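Local coordinates for protein viral CASP8 and FADD-like apoptosis regulator (Molluscum contagiosum virus subtype 1, PDB 2BBR) that inhibits death-receptor-induced apoptosis by interfering with host caspase-8 recruitment and activation at the death-inducing signalling complex, and also suppresses host NF-kappa-B activation, at residues S22-L27 and Y65-M70; H33-G38 and S50-L55; A59-L64 and D71-R76; K98-V103 and S134-L139. All blocks are in the same frame, centred on the assembly; numbering follows the deposited sequence.

Overall arrangement
Interactions 1, 2 and 3 lie in the first death effector domain and interaction 4 in the second. Interaction 2 is nested along the chain inside the loop closed by interaction 1, their centres about 18 Å apart. Interactions 1 and 3 share helix 57-66, with centres about 10 Å apart. Interaction 4 meets interaction 1 across the domain boundary, where V66 CG1 and V101 CG1 pack at 3.5 Å. Interactions 3 and 4 are joined by a salt bridge between E62 OE2 and K98 NZ of 2.8 Å, although their centres are about 20 Å apart. K98 also belongs, with L88 and R95, to the azide pocket.

Interaction 1 of 4, residues S22-L27 and Y65-M70; sequences SHEDSL and YVLQRM
E24 OE2 is gripped from two directions, by R69 NH1 at 2.9 Å and by a water that donates to it at 2.7 Å. The bond from R69 is nearly straight (162° at the hydrogen) and belongs to a salt bridge. It reaches OE2 on its syn side, 15° out of the carboxylate plane, and leaves R69 close to the guanidinium plane. The two flat groups are almost coplanar, 7° apart, even though the two side chains as a whole cross at about a right angle. R69 folds at both chi2 and chi3, which brings its aliphatic part up beside the same oxygen: R69 CD lies 3.2 Å from E24 OE2. The bridging water also donates to the backbone oxygen L67 O at 2.8 Å, tying the carboxylate to the chain just before the Schellman turn at Q68 that ends helix 57-66. Beside this polar cluster, L67 CD2 packs on L27, 3.6 Å from L27 CD1 and 3.7 Å from L27 CB. Both leucines point toward the opposite segment, and their apolar packing lies next to the salt bridge. The second carboxylate oxygen, E24 OE1, accepts a hydrogen bond from the backbone N of D21. R69 in turn gives NH1 to E19 O and pairs NH2 with D71, in a sequence R69-M70-D71-L72 that fits the RxDL motif of death effector domains. With water, backbone N-H and guanidinium all donating to its carboxylate, E24 is probably held ionised, and R69 is fixed in rotation by partners at both of its terminal nitrogens.

Interaction 2 of 4, residues H33-G38 and S50-L55; sequences HDAAPG and SQQRKL
K54 stretches its side chain from the loop after helix 42-51 to the methyl group of A35, and its course is almost perfectly extended. CB starts it toward the 33-38 segment. K54 CG passes alongside the base of Q52, 3.8 Å from Q52 CB. K54 CD lies 4.2 Å from A35 CB, the first point at which the chain nears the opposite segment. K54 CE continues past the end of Q52, 3.9 Å from Q52 CD, and K54 NZ finishes 4.0 Å from A35 CB. NZ makes the nearer approach to the alanine; the extended chain, with chi2 to chi4 all near 180°, carries it there. Q52 runs beside the lysine and brings Q52 CD to 3.9 Å from the backbone oxygen A35 O, placing the amide next to that carbonyl. The contact is small, burying 105 Å², and lies on the surface. A Schellman motif follows at R53. F92, in the loop leading to the second domain, packs on both A35 and K54, while A35 rests against L49. The pair thereby joins the linker between helices 22-31 and 42-51 to the chain that follows helix 42-51.

Interaction 3 of 4, residues A59-L64 and D71-R76; sequences ALVEML and DLLKSR
L64 and L73 both carry CG beside the backbone N and anti to the carbonyl carbon (chi1 -65° and -78°), and these torsions lead the two side chains past each other in opposite directions. L73 CD2 ends 3.8 Å from L64 CB, and L73 CG comes equally near that atom. The end of L73 bends in toward helix 57-66, and the same methyl CD2 reaches V61 on the neighbouring turn as well. There L73 CD2 meets V61 CG1 at 3.8 Å and the carbonyl oxygen V61 O at 3.7 Å. The V61 branch that touches is CG1, which stands anti to the backbone N, and the valine side chain crosses that of L73 at about a right angle. L64 also serves L72, whose CD1 lies 3.9 Å from L64 CD2, while L72 CB sits 4.0 Å from L64 CD1. One leucine thus spreads a methylene and two methyls over two successive residues of helix 70-77. All four residues are buried, and the side chains meet through apolar atoms alone. The two segments run at 147° to each other, a roughly antiparallel pair, with axes approaching to 9.8 Å. The surroundings are of the same kind: F77 touches V61 and L64, A84 of helix 81-85 touches V61 and L73, and L16 of helix 10-17 packs on L72. L72 is also the leucine of the R69-M70-D71-L72 sequence that fits the RxDL motif. The four side chains form part of the hydrophobic core of the first domain, an antiparallel helical bundle of the death domain superfamily fold.

Interaction 4 of 4, residues K98-V103 and S134-L139; sequences KLMVCV and SRFVEL. With AZI (azide ion), chain B.
F136 turns its ring edge to helix 95-104 inside the helical bundle of the second death effector domain. The tight part is here: ring atoms F136 CD2 and F136 CE2 both stand 3.3 Å from the carbonyl oxygen M100 O, which lies near the ring plane. F136 extends its ring anti to the backbone N (chi1 -178°), and this carries it from the start of helix 136-145 across to the other segment. In a separate Met-aromatic contact M100 SD flanks the ring obliquely, 4.3 Å from F136 CE2, and V103 CG1 closes on F136 CZ at 4.0 Å. L107, L112 and L115 also touch F136. Looser packing follows one residue on, where V101 CG2 and V137 CG1 are 4.2 Å apart; F30 of helix 22-31 touches both valines, so this side faces the first domain. Toward the more open side, at the N-cap position R135, the backbone N donates to E138 OE2, and R135 NH1 and E138 OE1 form a salt bridge whose hydrogen bond is weak. On the far side of helix 95-104, K98 salt-bridges E62, and K98 NZ makes a weak hydrogen bond of 3.2 Å to the central nitrogen N2 of an azide, probably from the crystallisation liquor.

Interaction 1 of 4, residues S22-L27 and Y65-M70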
loop_
_atom_site.group_PDB
_atom_site.type_symbol
_atom_site.label_atom_id
_atom_site.label_comp_id
_atom_site.label_asym_id
_atom_site.label_seq_id
_atom_site.Cartn_x
_atom_site.Cartn_y
_atom_site.Cartn_z
ATOM N N SER A 22 -9.231 -12.148 2.398
ATOM C CA SER A 22 -8.244 -12.256 1.330
ATOM C C SER A 22 -7.866 -10.938 0.668
ATOM O O SER A 22 -6.715 -10.750 0.278
ATOM C CB SER A 22 -8.727 -13.249 0.268
ATOM O OG SER A 22 -8.818 -14.558 0.802
ATOM N N HIS A 23 -8.823 -10.029 0.525
ATOM C CA HIS A 23 -8.517 -8.747 -0.095
ATOM C C HIS A 23 -7.570 -7.966 0.813
ATOM O O HIS A 23 -6.553 -7.435 0.366
ATOM C CB HIS A 23 -9.788 -7.935 -0.331
ATOM C CG HIS A 23 -9.549 -6.651 -1.061
ATOM N ND1 HIS A 23 -9.195 -6.607 -2.393
ATOM C CD2 HIS A 23 -9.574 -5.365 -0.637
ATOM C CE1 HIS A 23 -9.015 -5.351 -2.757
ATOM N NE2 HIS A 23 -9.239 -4.577 -1.711
ATOM N N GLU A 24 -7.905 -7.905 2.097
ATOM C CA GLU A 24 -7.077 -7.198 3.061
ATOM C C GLU A 24 -5.679 -7.805 3.126
ATOM O O GLU A 24 -4.696 -7.076 3.254
ATOM C CB GLU A 24 -7.745 -7.218 4.436
ATOM C CG GLU A 24 -9.070 -6.476 4.458
ATOM C CD GLU A 24 -9.851 -6.693 5.736
ATOM O OE1 GLU A 24 -10.087 -7.865 6.092
ATOM O OE2 GLU A 24 -10.234 -5.694 6.378
ATOM N N ASP A 25 -5.583 -9.129 3.024
ATOM C CA ASP A 25 -4.282 -9.794 3.046
ATOM C C ASP A 25 -3.435 -9.290 1.881
ATOM O O ASP A 25 -2.245 -9.018 2.039
ATOM C CB ASP A 25 -4.424 -11.316 2.904
ATOM C CG ASP A 25 -5.056 -11.971 4.114
ATOM O OD1 ASP A 25 -4.964 -11.406 5.224
ATOM O OD2 ASP A 25 -5.632 -13.071 3.950
ATOM N N SER A 26 -4.051 -9.183 0.706
ATOM C CA SER A 26 -3.351 -8.721 -0.484
ATOM C C SER A 26 -2.845 -7.294 -0.299
ATOM O O SER A 26 -1.737 -6.961 -0.717
ATOM C CB SER A 26 -4.282 -8.794 -1.698
ATOM O OG SER A 26 -3.629 -8.350 -2.873
ATOM N N LEU A 27 -3.661 -6.450 0.320
ATOM C CA LEU A 27 -3.263 -5.071 0.551
ATOM C C LEU A 27 -2.064 -5.003 1.492
ATOM O O LEU A 27 -1.138 -4.228 1.267
ATOM C CB LEU A 27 -4.428 -4.257 1.126
ATOM C CG LEU A 27 -5.684 -4.189 0.253
ATOM C CD1 LEU A 27 -6.726 -3.306 0.914
ATOM C CD2 LEU A 27 -5.327 -3.644 -1.119
ATOM N N TYR A 65 -5.031 1.278 9.930
ATOM C CA TYR A 65 -5.650 2.529 9.515
ATOM C C TYR A 65 -5.869 2.539 8.002
ATOM O O TYR A 65 -6.950 2.879 7.520
ATOM C CB TYR A 65 -4.771 3.714 9.902
ATOM C CG TYR A 65 -5.391 5.046 9.552
ATOM C CD1 TYR A 65 -6.259 5.684 10.435
ATOM C CD2 TYR A 65 -5.147 5.649 8.316
ATOM C CE1 TYR A 65 -6.871 6.889 10.097
ATOM C CE2 TYR A 65 -5.756 6.853 7.970
ATOM C CZ TYR A 65 -6.617 7.464 8.868
ATOM O OH TYR A 65 -7.230 8.651 8.530
ATOM N N VAL A 66 -4.836 2.161 7.255
ATOM C CA VAL A 66 -4.932 2.132 5.803
ATOM C C VAL A 66 -6.036 1.174 5.350
ATOM O O VAL A 66 -6.707 1.427 4.351
ATOM C CB VAL A 66 -3.576 1.725 5.171
ATOM C CG1 VAL A 66 -3.731 1.521 3.670
ATOM C CG2 VAL A 66 -2.537 2.805 5.445
ATOM N N LEU A 67 -6.225 0.085 6.091
ATOM C CA LEU A 67 -7.261 -0.901 5.773
ATOM C C LEU A 67 -8.620 -0.439 6.293
ATOM O O LEU A 67 -9.635 -1.105 6.082
ATOM C CB LEU A 67 -6.928 -2.259 6.401
ATOM C CG LEU A 67 -5.725 -3.051 5.886
ATOM C CD1 LEU A 67 -5.580 -4.334 6.690
ATOM C CD2 LEU A 67 -5.911 -3.370 4.414
ATOM N N GLN A 68 -8.624 0.695 6.982
ATOM C CA GLN A 68 -9.845 1.262 7.535
ATOM C C GLN A 68 -10.497 0.338 8.558
ATOM O O GLN A 68 -11.722 0.308 8.686
ATOM C CB GLN A 68 -10.831 1.582 6.408
ATOM C CG GLN A 68 -10.332 2.655 5.453
ATOM C CD GLN A 68 -10.213 4.014 6.116
ATOM O OE1 GLN A 68 -11.216 4.624 6.486
ATOM N NE2 GLN A 68 -8.983 4.493 6.275
ATOM N N ARG A 69 -9.677 -0.415 9.284
ATOM C CA ARG A 69 -10.187 -1.318 10.305
ATOM C C ARG A 69 -10.117 -0.638 11.668
ATOM O O ARG A 69 -9.314 -0.993 12.532
ATOM C CB ARG A 69 -9.398 -2.633 10.299
ATOM C CG ARG A 69 -9.613 -3.468 9.033
ATOM C CD ARG A 69 -11.081 -3.829 8.838
ATOM N NE ARG A 69 -11.594 -4.625 9.951
ATOM C CZ ARG A 69 -11.532 -5.951 10.025
ATOM N NH1 ARG A 69 -10.980 -6.653 9.045
ATOM N NH2 ARG A 69 -12.014 -6.577 11.089
ATOM N N MET A 70 -10.971 0.364 11.843
ATOM C CA MET A 70 -11.012 1.107 13.092
ATOM C C MET A 70 -11.491 0.214 14.231
ATOM O O MET A 70 -11.231 0.494 15.399
ATOM C CB MET A 70 -11.914 2.333 12.953
ATOM C CG MET A 70 -11.245 3.543 12.303
ATOM S SD MET A 70 -10.487 3.229 10.692
ATOM C CE MET A 70 -9.758 4.832 10.324
HETATM O O HOH W 1 -10.471 -3.469 4.914
#

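Interaction 2 of 4, residues H33-G38 and S50-L55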
loop_
_atom_site.group_PDB
_atom_site.type_symbol
_atom_site.label_atom_id
_atom_site.label_comp_id
_atom_site.label_asym_id
_atom_site.label_seq_id
_atom_site.Cartn_x
_atom_site.Cartn_y
_atom_site.Cartn_z
ATOM N N HIS A 33 5.704 -4.992 0.347
ATOM C CA HIS A 33 6.450 -5.391 -0.842
ATOM C C HIS A 33 7.953 -5.113 -0.834
ATOM O O HIS A 33 8.739 -5.972 -1.234
ATOM C CB HIS A 33 5.827 -4.750 -2.083
ATOM C CG HIS A 33 6.357 -5.294 -3.374
ATOM N ND1 HIS A 33 6.053 -6.555 -3.836
ATOM C CD2 HIS A 33 7.189 -4.746 -4.293
ATOM C CE1 HIS A 33 6.675 -6.764 -4.984
ATOM N NE2 HIS A 33 7.371 -5.681 -5.282
ATOM N N ASP A 34 8.355 -3.927 -0.391
ATOM C CA ASP A 34 9.772 -3.571 -0.365
ATOM C C ASP A 34 10.541 -4.221 0.778
ATOM O O ASP A 34 11.672 -4.675 0.597
ATOM C CB ASP A 34 9.939 -2.056 -0.258
ATOM C CG ASP A 34 9.199 -1.312 -1.344
ATOM O OD1 ASP A 34 9.424 -1.620 -2.533
ATOM O OD2 ASP A 34 8.396 -0.421 -1.005
ATOM N N ALA A 35 9.929 -4.265 1.956
ATOM C CA ALA A 35 10.581 -4.833 3.131
ATOM C C ALA A 35 10.570 -6.357 3.192
ATOM O O ALA A 35 11.532 -6.968 3.661
ATOM C CB ALA A 35 9.949 -4.261 4.392
ATOM N N ALA A 36 9.488 -6.969 2.724
ATOM C CA ALA A 36 9.364 -8.424 2.752
ATOM C C ALA A 36 9.287 -9.010 1.347
ATOM O O ALA A 36 8.218 -9.411 0.888
ATOM C CB ALA A 36 8.131 -8.822 3.553
ATOM N N PRO A 37 10.432 -9.077 0.649
ATOM C CA PRO A 37 10.509 -9.613 -0.712
ATOM C C PRO A 37 10.311 -11.123 -0.793
ATOM O O PRO A 37 10.776 -11.869 0.070
ATOM C CB PRO A 37 11.902 -9.191 -1.159
ATOM C CG PRO A 37 12.687 -9.303 0.107
ATOM C CD PRO A 37 11.764 -8.648 1.114
ATOM N N GLY A 38 9.614 -11.564 -1.836
ATOM C CA GLY A 38 9.381 -12.984 -2.038
ATOM C C GLY A 38 8.229 -13.600 -1.268
ATOM O O GLY A 38 7.801 -14.712 -1.579
ATOM N N SER A 50 9.411 -8.764 11.474
ATOM C CA SER A 50 9.853 -9.010 12.844
ATOM C C SER A 50 11.370 -9.199 12.880
ATOM O O SER A 50 12.054 -8.673 13.755
ATOM C CB SER A 50 9.165 -10.257 13.404
ATOM O OG SER A 50 7.758 -10.099 13.412
ATOM N N GLN A 51 11.886 -9.948 11.911
ATOM C CA GLN A 51 13.319 -10.215 11.808
ATOM C C GLN A 51 14.124 -8.929 11.676
ATOM O O GLN A 51 15.262 -8.841 12.139
ATOM C CB GLN A 51 13.600 -11.088 10.587
ATOM C CG GLN A 51 13.110 -12.514 10.696
ATOM C CD GLN A 51 13.037 -13.188 9.343
ATOM O OE1 GLN A 51 13.864 -12.934 8.469
ATOM N NE2 GLN A 51 12.050 -14.056 9.165
ATOM N N GLN A 52 13.522 -7.938 11.030
ATOM C CA GLN A 52 14.166 -6.653 10.794
ATOM C C GLN A 52 13.799 -5.614 11.847
ATOM O O GLN A 52 14.274 -4.482 11.795
ATOM C CB GLN A 52 13.765 -6.131 9.412
ATOM C CG GLN A 52 14.210 -7.013 8.258
ATOM C CD GLN A 52 13.552 -6.630 6.948
ATOM O OE1 GLN A 52 12.514 -7.180 6.577
ATOM N NE2 GLN A 52 14.145 -5.673 6.247
ATOM N N ARG A 53 12.959 -6.013 12.796
ATOM C CA ARG A 53 12.478 -5.122 13.846
ATOM C C ARG A 53 11.771 -3.923 13.216
ATOM O O ARG A 53 11.930 -2.779 13.649
ATOM C CB ARG A 53 13.621 -4.651 14.747
ATOM C CG ARG A 53 13.120 -4.135 16.083
ATOM C CD ARG A 53 14.246 -3.851 17.057
ATOM N NE ARG A 53 13.730 -3.557 18.393
ATOM C CZ ARG A 53 12.951 -2.520 18.686
ATOM N NH1 ARG A 53 12.590 -1.666 17.740
ATOM N NH2 ARG A 53 12.525 -2.342 19.929
ATOM N N LYS A 54 10.994 -4.200 12.177
ATOM C CA LYS A 54 10.237 -3.161 11.493
ATOM C C LYS A 54 8.766 -3.311 11.852
ATOM O O LYS A 54 7.949 -2.448 11.533
ATOM C CB LYS A 54 10.402 -3.277 9.975
ATOM C CG LYS A 54 11.793 -2.944 9.468
ATOM C CD LYS A 54 11.875 -3.099 7.957
ATOM C CE LYS A 54 13.270 -2.779 7.441
ATOM N NZ LYS A 54 13.364 -2.960 5.967
ATOM N N LEU A 55 8.438 -4.411 12.525
ATOM C CA LEU A 55 7.065 -4.695 12.924
ATOM C C LEU A 55 6.781 -4.062 14.279
ATOM O O LEU A 55 6.650 -4.748 15.294
ATOM C CB LEU A 55 6.851 -6.211 12.980
ATOM C CG LEU A 55 5.422 -6.757 12.981
ATOM C CD1 LEU A 55 4.647 -6.194 11.803
ATOM C CD2 LEU A 55 5.473 -8.272 12.903
#

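Interaction 3 of 4, residues A59-L64 and D71-R76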
loop_
_atom_site.group_PDB
_atom_site.type_symbol
_atom_site.label_atom_id
_atom_site.label_comp_id
_atom_site.label_asym_id
_atom_site.label_seq_id
_atom_site.Cartn_x
_atom_site.Cartn_y
_atom_site.Cartn_z
ATOM N N ALA A 59 3.822 0.603 12.987
ATOM C CA ALA A 59 3.609 -0.061 11.707
ATOM C C ALA A 59 2.254 -0.759 11.648
ATOM O O ALA A 59 1.516 -0.616 10.673
ATOM C CB ALA A 59 4.724 -1.067 11.444
ATOM N N LEU A 60 1.932 -1.515 12.693
ATOM C CA LEU A 60 0.660 -2.226 12.737
ATOM C C LEU A 60 -0.516 -1.259 12.754
ATOM O O LEU A 60 -1.524 -1.486 12.087
ATOM C CB LEU A 60 0.599 -3.145 13.963
ATOM C CG LEU A 60 1.367 -4.469 13.888
ATOM C CD1 LEU A 60 0.800 -5.329 12.770
ATOM C CD2 LEU A 60 2.841 -4.201 13.661
ATOM N N VAL A 61 -0.390 -0.186 13.526
ATOM C CA VAL A 61 -1.452 0.805 13.602
ATOM C C VAL A 61 -1.675 1.432 12.225
ATOM O O VAL A 61 -2.816 1.606 11.794
ATOM C CB VAL A 61 -1.106 1.879 14.658
ATOM C CG1 VAL A 61 -2.008 3.091 14.509
ATOM C CG2 VAL A 61 -1.268 1.286 16.053
ATOM N N GLU A 62 -0.591 1.747 11.521
ATOM C CA GLU A 62 -0.722 2.332 10.187
ATOM C C GLU A 62 -1.386 1.345 9.236
ATOM O O GLU A 62 -2.242 1.722 8.435
ATOM C CB GLU A 62 0.639 2.733 9.624
ATOM C CG GLU A 62 1.236 3.955 10.272
ATOM C CD GLU A 62 2.294 4.594 9.399
ATOM O OE1 GLU A 62 3.493 4.300 9.593
ATOM O OE2 GLU A 62 1.916 5.381 8.510
ATOM N N MET A 63 -0.980 0.081 9.307
ATOM C CA MET A 63 -1.580 -0.929 8.447
ATOM C C MET A 63 -3.084 -0.992 8.657
ATOM O O MET A 63 -3.852 -0.979 7.697
ATOM C CB MET A 63 -0.982 -2.304 8.728
ATOM C CG MET A 63 0.455 -2.455 8.292
ATOM S SD MET A 63 1.079 -4.082 8.705
ATOM C CE MET A 63 2.800 -3.904 8.241
ATOM N N LEU A 64 -3.505 -1.064 9.915
ATOM C CA LEU A 64 -4.934 -1.138 10.207
ATOM C C LEU A 64 -5.668 0.125 9.763
ATOM O O LEU A 64 -6.796 0.057 9.277
ATOM C CB LEU A 64 -5.163 -1.396 11.701
ATOM C CG LEU A 64 -4.662 -2.756 12.207
ATOM C CD1 LEU A 64 -4.863 -2.846 13.713
ATOM C CD2 LEU A 64 -5.402 -3.879 11.491
ATOM N N ASP A 71 -12.194 -0.864 13.887
ATOM C CA ASP A 71 -12.662 -1.811 14.895
ATOM C C ASP A 71 -11.456 -2.489 15.545
ATOM O O ASP A 71 -11.384 -2.620 16.766
ATOM C CB ASP A 71 -13.610 -2.856 14.269
ATOM C CG ASP A 71 -12.977 -3.632 13.121
ATOM O OD1 ASP A 71 -12.227 -3.042 12.315
ATOM O OD2 ASP A 71 -13.255 -4.846 13.010
ATOM N N LEU A 72 -10.491 -2.888 14.722
ATOM C CA LEU A 72 -9.291 -3.548 15.226
ATOM C C LEU A 72 -8.356 -2.572 15.945
ATOM O O LEU A 72 -7.662 -2.949 16.890
ATOM C CB LEU A 72 -8.562 -4.259 14.083
ATOM C CG LEU A 72 -9.400 -5.355 13.405
ATOM C CD1 LEU A 72 -8.598 -5.998 12.283
ATOM C CD2 LEU A 72 -9.823 -6.405 14.428
ATOM N N LEU A 73 -8.332 -1.318 15.500
ATOM C CA LEU A 73 -7.503 -0.320 16.166
ATOM C C LEU A 73 -8.004 -0.165 17.599
ATOM O O LEU A 73 -7.216 -0.053 18.538
ATOM C CB LEU A 73 -7.572 1.022 15.432
ATOM C CG LEU A 73 -6.712 1.096 14.164
ATOM C CD1 LEU A 73 -7.099 2.308 13.338
ATOM C CD2 LEU A 73 -5.239 1.147 14.542
ATOM N N LYS A 74 -9.324 -0.163 17.767
ATOM C CA LYS A 74 -9.904 -0.042 19.101
ATOM C C LYS A 74 -9.695 -1.292 19.959
ATOM O O LYS A 74 -9.173 -1.210 21.070
ATOM C CB LYS A 74 -11.409 0.251 19.023
ATOM C CG LYS A 74 -11.767 1.681 18.640
ATOM C CD LYS A 74 -13.278 1.895 18.652
ATOM C CE LYS A 74 -13.962 1.105 17.547
ATOM N NZ LYS A 74 -15.445 1.169 17.643
ATOM N N SER A 75 -10.088 -2.452 19.439
ATOM C CA SER A 75 -9.981 -3.683 20.216
ATOM C C SER A 75 -8.570 -4.171 20.515
ATOM O O SER A 75 -8.327 -4.740 21.580
ATOM C CB SER A 75 -10.766 -4.810 19.540
ATOM O OG SER A 75 -10.155 -5.215 18.328
ATOM N N ARG A 76 -7.640 -3.948 19.593
ATOM C CA ARG A 76 -6.274 -4.411 19.791
ATOM C C ARG A 76 -5.305 -3.374 20.334
ATOM O O ARG A 76 -4.343 -3.726 21.020
ATOM C CB ARG A 76 -5.721 -4.970 18.480
ATOM C CG ARG A 76 -6.489 -6.167 17.942
ATOM C CD ARG A 76 -6.500 -7.301 18.950
ATOM N NE ARG A 76 -6.879 -8.576 18.346
ATOM C CZ ARG A 76 -8.070 -8.837 17.818
ATOM N NH1 ARG A 76 -9.017 -7.912 17.813
ATOM N NH2 ARG A 76 -8.314 -10.034 17.297
#

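Interaction 4 of 4, residues K98-V103 and S134-L139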
loop_
_atom_site.group_PDB
_atom_site.type_symbol
_atom_site.label_atom_id
_atom_site.label_comp_id
_atom_site.label_asym_id
_atom_site.label_seq_id
_atom_site.Cartn_x
_atom_site.Cartn_y
_atom_site.Cartn_z
ATOM N N LYS A 98 1.170 3.316 0.741
ATOM C CA LYS A 98 -0.093 3.613 1.404
ATOM C C LYS A 98 -1.053 4.330 0.457
ATOM O O LYS A 98 -2.248 4.024 0.422
ATOM C CB LYS A 98 0.158 4.442 2.663
ATOM C CG LYS A 98 0.850 3.651 3.772
ATOM C CD LYS A 98 1.094 4.487 5.018
ATOM C CE LYS A 98 2.240 5.465 4.829
ATOM N NZ LYS A 98 2.324 6.425 5.964
ATOM N N LEU A 99 -0.531 5.272 -0.322
ATOM C CA LEU A 99 -1.357 6.007 -1.273
ATOM C C LEU A 99 -1.950 5.081 -2.324
ATOM O O LEU A 99 -3.126 5.193 -2.665
ATOM C CB LEU A 99 -0.538 7.100 -1.964
ATOM C CG LEU A 99 -1.248 7.892 -3.069
ATOM C CD1 LEU A 99 -2.524 8.527 -2.536
ATOM C CD2 LEU A 99 -0.314 8.963 -3.603
ATOM N N MET A 100 -1.138 4.167 -2.845
ATOM C CA MET A 100 -1.638 3.246 -3.857
ATOM C C MET A 100 -2.779 2.388 -3.312
ATOM O O MET A 100 -3.762 2.134 -4.011
ATOM C CB MET A 100 -0.509 2.362 -4.388
ATOM C CG MET A 100 0.536 3.118 -5.205
ATOM S SD MET A 100 -0.140 4.037 -6.620
ATOM C CE MET A 100 0.055 5.704 -6.029
ATOM N N VAL A 101 -2.659 1.930 -2.071
ATOM C CA VAL A 101 -3.729 1.128 -1.489
ATOM C C VAL A 101 -5.003 1.962 -1.396
ATOM O O VAL A 101 -6.085 1.509 -1.780
ATOM C CB VAL A 101 -3.368 0.621 -0.075
ATOM C CG1 VAL A 101 -4.602 0.024 0.593
ATOM C CG2 VAL A 101 -2.262 -0.427 -0.166
ATOM N N CYS A 102 -4.875 3.184 -0.896
ATOM C CA CYS A 102 -6.038 4.042 -0.744
ATOM C C CYS A 102 -6.706 4.395 -2.065
ATOM O O CYS A 102 -7.934 4.406 -2.152
ATOM C CB CYS A 102 -5.653 5.299 0.029
ATOM S SG CYS A 102 -5.258 4.925 1.757
ATOM N N VAL A 103 -5.914 4.680 -3.091
ATOM C CA VAL A 103 -6.474 4.999 -4.396
ATOM C C VAL A 103 -7.220 3.778 -4.929
ATOM O O VAL A 103 -8.312 3.902 -5.492
ATOM C CB VAL A 103 -5.363 5.422 -5.382
ATOM C CG1 VAL A 103 -5.900 5.474 -6.806
ATOM C CG2 VAL A 103 -4.824 6.780 -4.981
ATOM N N SER A 134 -7.460 -9.213 -11.388
ATOM C CA SER A 134 -6.375 -8.409 -10.830
ATOM C C SER A 134 -6.844 -7.183 -10.056
ATOM O O SER A 134 -7.620 -6.375 -10.562
ATOM C CB SER A 134 -5.424 -7.954 -11.940
ATOM O OG SER A 134 -4.776 -9.052 -12.554
ATOM N N ARG A 135 -6.349 -7.048 -8.828
ATOM C CA ARG A 135 -6.684 -5.914 -7.969
ATOM C C ARG A 135 -5.840 -4.707 -8.384
ATOM O O ARG A 135 -4.860 -4.853 -9.115
ATOM C CB ARG A 135 -6.364 -6.241 -6.506
ATOM C CG ARG A 135 -7.015 -7.497 -5.946
ATOM C CD ARG A 135 -6.673 -7.637 -4.464
ATOM N NE ARG A 135 -7.392 -8.728 -3.812
ATOM C CZ ARG A 135 -7.025 -10.006 -3.855
ATOM N NH1 ARG A 135 -5.939 -10.370 -4.520
ATOM N NH2 ARG A 135 -7.751 -10.923 -3.231
ATOM N N PHE A 136 -6.208 -3.520 -7.908
ATOM C CA PHE A 136 -5.435 -2.326 -8.232
ATOM C C PHE A 136 -3.982 -2.473 -7.765
ATOM O O PHE A 136 -3.058 -2.103 -8.493
ATOM C CB PHE A 136 -6.045 -1.077 -7.591
ATOM C CG PHE A 136 -5.317 0.196 -7.935
ATOM C CD1 PHE A 136 -5.389 0.732 -9.215
ATOM C CD2 PHE A 136 -4.536 0.847 -6.986
ATOM C CE1 PHE A 136 -4.693 1.896 -9.543
ATOM C CE2 PHE A 136 -3.840 2.008 -7.302
ATOM C CZ PHE A 136 -3.915 2.535 -8.582
ATOM N N VAL A 137 -3.766 -3.016 -6.568
ATOM C CA VAL A 137 -2.391 -3.167 -6.095
ATOM C C VAL A 137 -1.610 -4.107 -6.995
ATOM O O VAL A 137 -0.398 -3.966 -7.149
ATOM C CB VAL A 137 -2.311 -3.678 -4.630
ATOM C CG1 VAL A 137 -2.806 -2.600 -3.682
ATOM C CG2 VAL A 137 -3.113 -4.960 -4.466
ATOM N N GLU A 138 -2.296 -5.070 -7.599
ATOM C CA GLU A 138 -1.622 -5.993 -8.497
ATOM C C GLU A 138 -1.294 -5.273 -9.810
ATOM O O GLU A 138 -0.259 -5.533 -10.421
ATOM C CB GLU A 138 -2.488 -7.243 -8.695
ATOM C CG GLU A 138 -2.471 -8.121 -7.436
ATOM C CD GLU A 138 -3.602 -9.135 -7.350
ATOM O OE1 GLU A 138 -3.550 -9.994 -6.444
ATOM O OE2 GLU A 138 -4.543 -9.073 -8.162
ATOM N N LEU A 139 -2.155 -4.350 -10.225
ATOM C CA LEU A 139 -1.901 -3.556 -11.425
ATOM C C LEU A 139 -0.667 -2.682 -11.160
ATOM O O LEU A 139 0.214 -2.558 -12.015
ATOM C CB LEU A 139 -3.105 -2.666 -11.746
ATOM C CG LEU A 139 -2.902 -1.584 -12.812
ATOM C CD1 LEU A 139 -2.485 -2.219 -14.130
ATOM C CD2 LEU A 139 -4.188 -0.785 -12.983
HETATM N N1 AZI B . -0.403 8.119 5.985
HETATM N N2 AZI B . -0.348 7.827 4.851
HETATM N N3 AZI B . -0.329 7.595 3.709
#